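Local coordinates for putative glutathione S-transferase (Corynebacterium glutamicum, PDB 3M1G), which probably acts as a glutathione transferase of the ECM4-like, omega-related group, with a cysteine as its likely nucleophile, at residues 72-77 with 247-252; 201-206 with 263-268; 282-287 with 322-327. All coordinates share one frame; numbering follows the deposited sequence.

Contact 1 of 3, residues 72-77 with 247-252; sequences WAHRTV and RLYPTL
The guanidinium of R75 lies flat against the side chain of R247, whose CG sits 3.5 Å above the centre of the R75 plane, while R247 CD comes within 3.5 Å of R75 NH2. The two guanidinium planes are nearly parallel, 11° apart, and two like charges come close, with R75 NH2 3.7 Å from R247 NE. On the opposite face of the R75 group lies W72, its CE3 offset toward the rim, and the arginine is thus sandwiched between aliphatic chain and indole. A water at the edge of the same plane accepts a bond from R75 NE at 2.8 Å and donates one to R247 O. Further along, P250 faces the other helix, its CB 4.1 Å from H74 CB and its CG against R75 CG. Helices 71-83 and 243-253 run at 129° here, joining the thioredoxin-like N-terminal domain to the all-helical C-terminal domain, the interdomain interface of the glutathione S-transferase fold. CG of H74 is anti to its backbone N (chi1 -157°), which carries the imidazole across to Y249; the tyrosine turns its edge to the imidazole face in an offset edge-to-face pair, with Y249 CE2 3.7 Å from H74 CE1. A second shell holds these groups in place: R254 and T292 bond the two imidazole nitrogens, the Y249 hydroxyl is hydrogen-bonded to that of T293, and E243 forms a salt bridge with R247, probably offsetting part of the paired positive charge.

Contact 2 of 3, residues 201-206 with 263-268; sequences YRTGFA and FKCGRN
F263 turns the edge of its ring to the face of Y201, F263 CE2 standing 3.5 Å from Y201 CD1 in an offset edge-to-face pair with planes at 68°. The same ring turns its edge to the face of F205 as well, with F263 CZ 3.9 Å from F205 CE2, and the three rings form one aromatic cluster. Packing is tight at G204 as well: its CA lies 3.5 Å from F263 CB and makes a CA-H...O contact of 3.4 Å with F263 O. With no side chain at this position, the phenylalanine can sit directly against the backbone at the end of helix 199-204. Both segments belong to the all-helical C-terminal domain of the transferase fold, where the loop between helices 255-259 and 274-284 packs against this short helix. Y201, the predicted proton donor/acceptor, is hydrogen-bonded through OH to Y302, and the F263 ring also meets Y259; both partners are predicted to lower the pKa of the active-site cysteine. On the buried flank T203 CG2 is anti to the backbone N and 3.5 Å from F263 O, with C265 SG close to T203 CB. F205, though exposed, still touches F263; the solvent side is looser at K264, where a water donates to G204 O at 2.8 Å but is only weakly bound by K264 NZ, which is also hydrogen-bonded to N310 of the second subunit.

Contact 3 of 3, residues 282-287 with 322-327; sequences DLFQTP and SGFATP
One face of the F284 ring is covered by F324 CB, which stands almost directly over the ring centre, 4.1 Å from the centroid, a CH-pi contact. The F324 ring itself is inclined at 43° to F284 and touches it through CD1, 3.7 Å from F284 CD2. Elsewhere F324 meets W277 edge-to-face and also packs on F295. F284 reaches this position because its CG is anti to the backbone N. Beside the rings the amide of Q285 extends from the end of helix 274-284 and gives both N-H groups to the other segment: Q285 NE2 bonds F324 O at 2.9 Å, nearly straight at 173°, and T326 O at 2.9 Å with an angle of 159°. Both oxygens lie in the amide plane, but the T326 bond meets its carbonyl from above rather than along a lone pair. The receiving chain makes a short 3-10 segment, 322-325, and T326, just beyond it, returns its OG1 to G323 O at 2.7 Å. The contact joins the helix end to the extension that follows helix 295-305. With one NE2 bridging two carbonyls, the rotation of the Q285 amide is fixed and the exit from the 3-10 segment is held at the exposed border, while the phenylalanines supply the apolar, buried part of the same contact.

In the fold
Contacts 1 and 3 touch: their centres are 16 Å apart, and Y249 of contact 1 packs on contact 3, its OH 3.4 Å from F284 CD2 and its CD1 3.8 Å from L283 CB. Contact 2 stands about 18 Å from contact 1 and 25 Å from contact 3, centre to centre, and touches neither. Contacts 1 and 2 both lie near predicted active-site residues. In contact 1 the side chain of H74 lies about 6 Å from that of the predicted nucleophile C70, which comes just before this segment in the chain, whereas contact 2 contains Y201. The side chain of Y259 is about 3 Å from that of F263, about 7 Å from that of P250 and about 11 Å from that of F324.

Contact 1 of 3, residues 72-77 with 247-252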
# COMPACT_ATOMS: atom_id res chain seq x y z
N TRP A 72 0.36 -1.79 -21.75
CA TRP A 72 0.95 -1.84 -23.06
C TRP A 72 -0.01 -1.22 -24.07
O TRP A 72 0.40 -0.44 -24.92
CB TRP A 72 1.30 -3.28 -23.43
CG TRP A 72 1.85 -4.08 -22.31
CD1 TRP A 72 1.18 -5.05 -21.56
CD2 TRP A 72 3.16 -3.98 -21.75
NE1 TRP A 72 2.02 -5.54 -20.57
CE2 TRP A 72 3.24 -4.93 -20.68
CE3 TRP A 72 4.28 -3.21 -22.03
CZ2 TRP A 72 4.40 -5.10 -19.91
CZ3 TRP A 72 5.43 -3.38 -21.28
CH2 TRP A 72 5.48 -4.32 -20.22
N ALA A 73 -1.29 -1.57 -23.96
CA ALA A 73 -2.32 -0.96 -24.79
C ALA A 73 -2.49 0.51 -24.52
O ALA A 73 -2.74 1.31 -25.46
CB ALA A 73 -3.68 -1.69 -24.60
N HIS A 74 -2.36 0.91 -23.25
CA HIS A 74 -2.51 2.28 -22.89
C HIS A 74 -1.53 3.18 -23.70
O HIS A 74 -1.92 4.25 -24.17
CB HIS A 74 -2.33 2.45 -21.36
CG HIS A 74 -2.96 3.68 -20.80
ND1 HIS A 74 -2.93 3.98 -19.45
CD2 HIS A 74 -3.60 4.71 -21.40
CE1 HIS A 74 -3.54 5.14 -19.24
NE2 HIS A 74 -3.96 5.61 -20.41
N ARG A 75 -0.28 2.75 -23.89
CA ARG A 75 0.66 3.51 -24.73
C ARG A 75 0.10 3.89 -26.12
O ARG A 75 0.25 5.03 -26.58
CB ARG A 75 1.88 2.68 -25.04
CG ARG A 75 2.68 2.12 -23.86
CD ARG A 75 3.81 1.30 -24.44
NE ARG A 75 4.73 0.79 -23.45
CZ ARG A 75 5.86 0.14 -23.76
NH1 ARG A 75 6.64 -0.32 -22.81
NH2 ARG A 75 6.20 -0.05 -25.04
N THR A 76 -0.54 2.91 -26.76
CA THR A 76 -1.07 3.09 -28.10
C THR A 76 -2.23 4.04 -28.13
O THR A 76 -2.38 4.84 -29.10
CB THR A 76 -1.42 1.72 -28.81
OG1 THR A 76 -2.61 1.13 -28.27
CG2 THR A 76 -0.32 0.73 -28.69
N VAL A 77 -3.06 3.99 -27.08
CA VAL A 77 -4.22 4.88 -26.97
C VAL A 77 -3.80 6.32 -26.73
O VAL A 77 -4.32 7.27 -27.36
CB VAL A 77 -5.22 4.39 -25.90
CG1 VAL A 77 -6.43 5.37 -25.73
CG2 VAL A 77 -5.73 3.01 -26.26
N ARG A 247 5.80 5.47 -22.48
CA ARG A 247 6.09 4.12 -22.05
C ARG A 247 6.22 3.99 -20.51
O ARG A 247 5.93 2.94 -19.96
CB ARG A 247 7.35 3.60 -22.69
CG ARG A 247 7.16 3.45 -24.19
CD ARG A 247 8.32 2.74 -24.82
NE ARG A 247 8.25 2.83 -26.27
CZ ARG A 247 9.04 2.16 -27.12
NH1 ARG A 247 8.88 2.34 -28.42
NH2 ARG A 247 9.98 1.33 -26.68
N LEU A 248 6.56 5.05 -19.82
CA LEU A 248 6.68 4.99 -18.35
C LEU A 248 5.32 5.25 -17.64
O LEU A 248 4.95 4.53 -16.71
CB LEU A 248 7.76 5.94 -17.85
CG LEU A 248 7.92 6.09 -16.33
CD1 LEU A 248 8.22 4.72 -15.68
CD2 LEU A 248 8.99 7.13 -16.00
N TYR A 249 4.57 6.24 -18.11
CA TYR A 249 3.30 6.64 -17.52
C TYR A 249 2.36 5.50 -17.19
O TYR A 249 1.84 5.45 -16.09
CB TYR A 249 2.62 7.70 -18.37
CG TYR A 249 1.24 8.08 -17.96
CD1 TYR A 249 1.02 9.05 -17.00
CD2 TYR A 249 0.13 7.45 -18.52
CE1 TYR A 249 -0.27 9.39 -16.63
CE2 TYR A 249 -1.14 7.80 -18.16
CZ TYR A 249 -1.33 8.76 -17.19
OH TYR A 249 -2.63 9.09 -16.85
N PRO A 250 2.14 4.55 -18.12
CA PRO A 250 1.16 3.51 -17.83
C PRO A 250 1.50 2.65 -16.61
O PRO A 250 0.58 2.17 -15.94
CB PRO A 250 1.15 2.67 -19.12
CG PRO A 250 1.53 3.68 -20.21
CD PRO A 250 2.61 4.49 -19.52
N THR A 251 2.79 2.46 -16.32
CA THR A 251 3.21 1.76 -15.12
C THR A 251 2.98 2.63 -13.86
O THR A 251 2.37 2.17 -12.88
CB THR A 251 4.67 1.27 -15.21
OG1 THR A 251 4.78 0.35 -16.30
CG2 THR A 251 5.03 0.46 -13.92
N LEU A 252 3.41 3.87 -13.91
CA LEU A 252 3.29 4.77 -12.75
C LEU A 252 1.85 5.06 -12.36
O LEU A 252 1.52 5.08 -11.16
CB LEU A 252 4.04 6.08 -12.95
CG LEU A 252 5.56 6.02 -13.07
CD1 LEU A 252 6.11 7.47 -13.27
CD2 LEU A 252 6.25 5.32 -11.89
O HOH W 1 4.39 0.66 -20.72

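Contact 2 of 3, residues 201-206 with 263-268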
# COMPACT_ATOMS: atom_id res chain seq x y z
N TYR A 201 5.42 -6.80 -12.92
CA TYR A 201 4.85 -8.13 -13.20
C TYR A 201 5.73 -9.25 -12.64
O TYR A 201 5.23 -10.20 -12.03
CB TYR A 201 4.59 -8.33 -14.72
CG TYR A 201 3.42 -7.52 -15.18
CD1 TYR A 201 2.14 -8.00 -15.04
CD2 TYR A 201 3.59 -6.24 -15.70
CE1 TYR A 201 1.05 -7.24 -15.40
CE2 TYR A 201 2.50 -5.48 -16.05
CZ TYR A 201 1.24 -5.99 -15.88
OH TYR A 201 0.16 -5.22 -16.23
N ARG A 202 7.04 -9.13 -12.81
CA ARG A 202 7.98 -10.11 -12.25
C ARG A 202 7.90 -10.15 -10.69
O ARG A 202 8.06 -11.21 -10.06
CB ARG A 202 9.39 -9.76 -12.73
CG ARG A 202 10.43 -10.90 -12.71
CD ARG A 202 11.58 -10.65 -13.78
NE ARG A 202 12.08 -9.33 -13.48
CZ ARG A 202 12.22 -8.31 -14.34
NH1 ARG A 202 12.06 -8.45 -15.65
NH2 ARG A 202 12.60 -7.14 -13.84
N THR A 203 7.62 -8.99 -10.09
CA THR A 203 7.45 -8.88 -8.64
C THR A 203 6.13 -9.49 -8.22
O THR A 203 6.11 -10.31 -7.33
CB THR A 203 7.56 -7.42 -8.12
OG1 THR A 203 8.81 -6.87 -8.55
CG2 THR A 203 7.51 -7.36 -6.58
N GLY A 204 5.05 -9.14 -8.91
CA GLY A 204 3.73 -9.60 -8.57
C GLY A 204 3.44 -11.07 -8.83
O GLY A 204 2.74 -11.70 -8.03
N PHE A 205 3.97 -11.61 -9.94
CA PHE A 205 3.75 -13.00 -10.30
C PHE A 205 4.87 -13.93 -9.85
O PHE A 205 4.90 -15.07 -10.27
CB PHE A 205 3.52 -13.14 -11.82
CG PHE A 205 2.20 -12.57 -12.28
CD1 PHE A 205 1.02 -13.01 -11.72
CD2 PHE A 205 2.14 -11.64 -13.27
CE1 PHE A 205 -0.20 -12.49 -12.13
CE2 PHE A 205 0.91 -11.15 -13.70
CZ PHE A 205 -0.25 -11.56 -13.10
N ALA A 206 5.77 -13.46 -9.00
CA ALA A 206 6.86 -14.29 -8.52
C ALA A 206 6.30 -15.58 -7.94
O ALA A 206 5.29 -15.55 -7.22
CB ALA A 206 7.67 -13.56 -7.48
N PHE A 263 0.48 -6.51 -6.46
CA PHE A 263 1.77 -7.10 -6.88
C PHE A 263 2.88 -6.97 -5.83
O PHE A 263 4.06 -7.28 -6.12
CB PHE A 263 2.25 -6.46 -8.20
CG PHE A 263 1.50 -6.93 -9.45
CD1 PHE A 263 0.56 -7.94 -9.39
CD2 PHE A 263 1.84 -6.43 -10.68
CE1 PHE A 263 -0.06 -8.41 -10.56
CE2 PHE A 263 1.20 -6.91 -11.86
CZ PHE A 263 0.24 -7.88 -11.78
N LYS A 264 2.53 -6.52 -4.63
CA LYS A 264 3.46 -6.44 -3.49
C LYS A 264 4.70 -5.61 -3.79
O LYS A 264 5.76 -5.86 -3.24
CB LYS A 264 3.85 -7.85 -3.04
CG LYS A 264 2.64 -8.76 -2.66
CD LYS A 264 3.10 -10.07 -2.01
CE LYS A 264 1.92 -10.89 -1.45
NZ LYS A 264 1.02 -11.46 -2.49
N CYS A 265 4.56 -4.59 -4.64
CA CYS A 265 5.71 -3.77 -5.05
C CYS A 265 5.99 -2.61 -4.07
O CYS A 265 6.97 -1.89 -4.22
CB CYS A 265 5.46 -3.16 -6.42
SG CYS A 265 5.42 -4.34 -7.74
N GLY A 266 5.11 -2.43 -3.09
CA GLY A 266 5.15 -1.26 -2.20
C GLY A 266 6.25 -1.04 -1.19
O GLY A 266 5.98 -1.05 0.02
N ARG A 267 7.48 -0.70 -1.64
CA ARG A 267 8.47 -0.13 -0.71
C ARG A 267 7.94 1.20 -0.19
O ARG A 267 8.11 1.53 0.97
CB ARG A 267 9.82 0.15 -1.34
CG ARG A 267 10.87 0.57 -0.30
CD ARG A 267 12.19 1.00 -0.93
NE ARG A 267 12.03 2.32 -1.55
CZ ARG A 267 12.95 2.91 -2.31
NH1 ARG A 267 14.09 2.30 -2.60
NH2 ARG A 267 12.72 4.12 -2.81
N ASN A 268 7.34 1.95 -1.11
CA ASN A 268 6.82 3.28 -0.89
C ASN A 268 5.71 3.45 -1.89
O ASN A 268 5.68 2.73 -2.90
CB ASN A 268 7.86 4.34 -1.27
CG ASN A 268 8.96 4.46 -0.28
OD1 ASN A 268 10.11 4.13 -0.57
ND2 ASN A 268 8.64 5.04 0.89
O HOH W 2 1.44 -10.57 -5.83

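Contact 3 of 3, residues 282-287 with 322-327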
# COMPACT_ATOMS: atom_id res chain seq x y z
N ASP A 282 1.86 15.85 -13.52
CA ASP A 282 2.12 16.72 -14.70
C ASP A 282 1.63 15.99 -15.97
O ASP A 282 0.84 16.50 -16.74
CB ASP A 282 3.64 17.00 -14.71
CG ASP A 282 4.11 18.04 -15.76
OD1 ASP A 282 3.31 18.65 -16.46
OD2 ASP A 282 5.34 18.26 -15.81
N LEU A 283 2.03 14.74 -16.14
CA LEU A 283 1.56 13.93 -17.26
C LEU A 283 0.06 13.65 -17.20
O LEU A 283 -0.65 13.83 -18.21
CB LEU A 283 2.32 12.60 -17.31
CG LEU A 283 3.81 12.64 -17.65
CD1 LEU A 283 4.35 11.21 -17.66
CD2 LEU A 283 4.06 13.35 -19.03
N PHE A 284 -0.43 13.23 -16.04
CA PHE A 284 -1.85 12.92 -15.89
C PHE A 284 -2.72 14.08 -16.34
O PHE A 284 -3.71 13.89 -17.01
CB PHE A 284 -2.22 12.53 -14.44
CG PHE A 284 -3.67 12.18 -14.26
CD1 PHE A 284 -4.62 13.17 -14.00
CD2 PHE A 284 -4.09 10.86 -14.38
CE1 PHE A 284 -5.99 12.86 -13.88
CE2 PHE A 284 -5.45 10.52 -14.24
CZ PHE A 284 -6.40 11.53 -13.99
N GLN A 285 -2.32 15.28 -15.97
CA GLN A 285 -3.08 16.51 -16.26
C GLN A 285 -2.92 16.98 -17.70
O GLN A 285 -3.54 17.96 -18.07
CB GLN A 285 -2.70 17.61 -15.28
CG GLN A 285 -2.99 17.21 -13.81
CD GLN A 285 -2.39 18.12 -12.78
OE1 GLN A 285 -1.90 19.21 -13.08
NE2 GLN A 285 -2.41 17.67 -11.51
N THR A 286 -2.16 16.25 -18.51
CA THR A 286 -1.95 16.60 -19.93
C THR A 286 -2.94 15.82 -20.80
O THR A 286 -3.21 14.64 -20.55
CB THR A 286 -0.50 16.26 -20.34
OG1 THR A 286 0.41 16.95 -19.47
CG2 THR A 286 -0.20 16.60 -21.82
N PRO A 287 -3.49 16.47 -21.84
CA PRO A 287 -4.34 15.75 -22.78
C PRO A 287 -3.73 14.48 -23.30
O PRO A 287 -2.52 14.43 -23.52
CB PRO A 287 -4.54 16.78 -23.92
CG PRO A 287 -4.49 18.07 -23.23
CD PRO A 287 -3.41 17.91 -22.16
N SER A 322 -7.42 11.48 -5.26
CA SER A 322 -7.72 12.87 -5.47
C SER A 322 -6.45 13.70 -5.70
O SER A 322 -6.49 14.73 -6.36
CB SER A 322 -8.58 13.43 -4.32
OG SER A 322 -7.81 13.48 -3.13
N GLY A 323 -5.30 13.22 -5.23
CA GLY A 323 -4.02 13.88 -5.45
C GLY A 323 -3.59 14.08 -6.89
O GLY A 323 -2.79 14.96 -7.15
N PHE A 324 -4.09 13.24 -7.81
CA PHE A 324 -3.73 13.30 -9.21
C PHE A 324 -4.04 14.67 -9.83
O PHE A 324 -3.40 15.05 -10.80
CB PHE A 324 -4.45 12.21 -10.04
CG PHE A 324 -3.69 10.91 -10.11
CD1 PHE A 324 -2.62 10.76 -10.95
CD2 PHE A 324 -4.03 9.87 -9.29
CE1 PHE A 324 -1.94 9.57 -11.02
CE2 PHE A 324 -3.33 8.65 -9.34
CZ PHE A 324 -2.30 8.51 -10.20
N ALA A 325 -4.99 15.38 -9.25
CA ALA A 325 -5.47 16.67 -9.75
C ALA A 325 -4.81 17.88 -9.08
O ALA A 325 -5.14 18.98 -9.42
CB ALA A 325 -7.03 16.79 -9.58
N THR A 326 -3.89 17.67 -8.13
CA THR A 326 -3.33 18.76 -7.38
C THR A 326 -2.14 19.40 -8.13
O THR A 326 -1.53 18.74 -8.99
CB THR A 326 -2.87 18.28 -5.96
OG1 THR A 326 -1.86 17.25 -6.09
CG2 THR A 326 -4.08 17.79 -5.13
N PRO A 327 -1.80 20.66 -7.82
CA PRO A 327 -0.63 21.31 -8.47
C PRO A 327 0.65 20.50 -8.30
O PRO A 327 0.98 20.09 -7.19
CB PRO A 327 -0.51 22.66 -7.74
CG PRO A 327 -1.95 22.96 -7.29
CD PRO A 327 -2.49 21.59 -6.90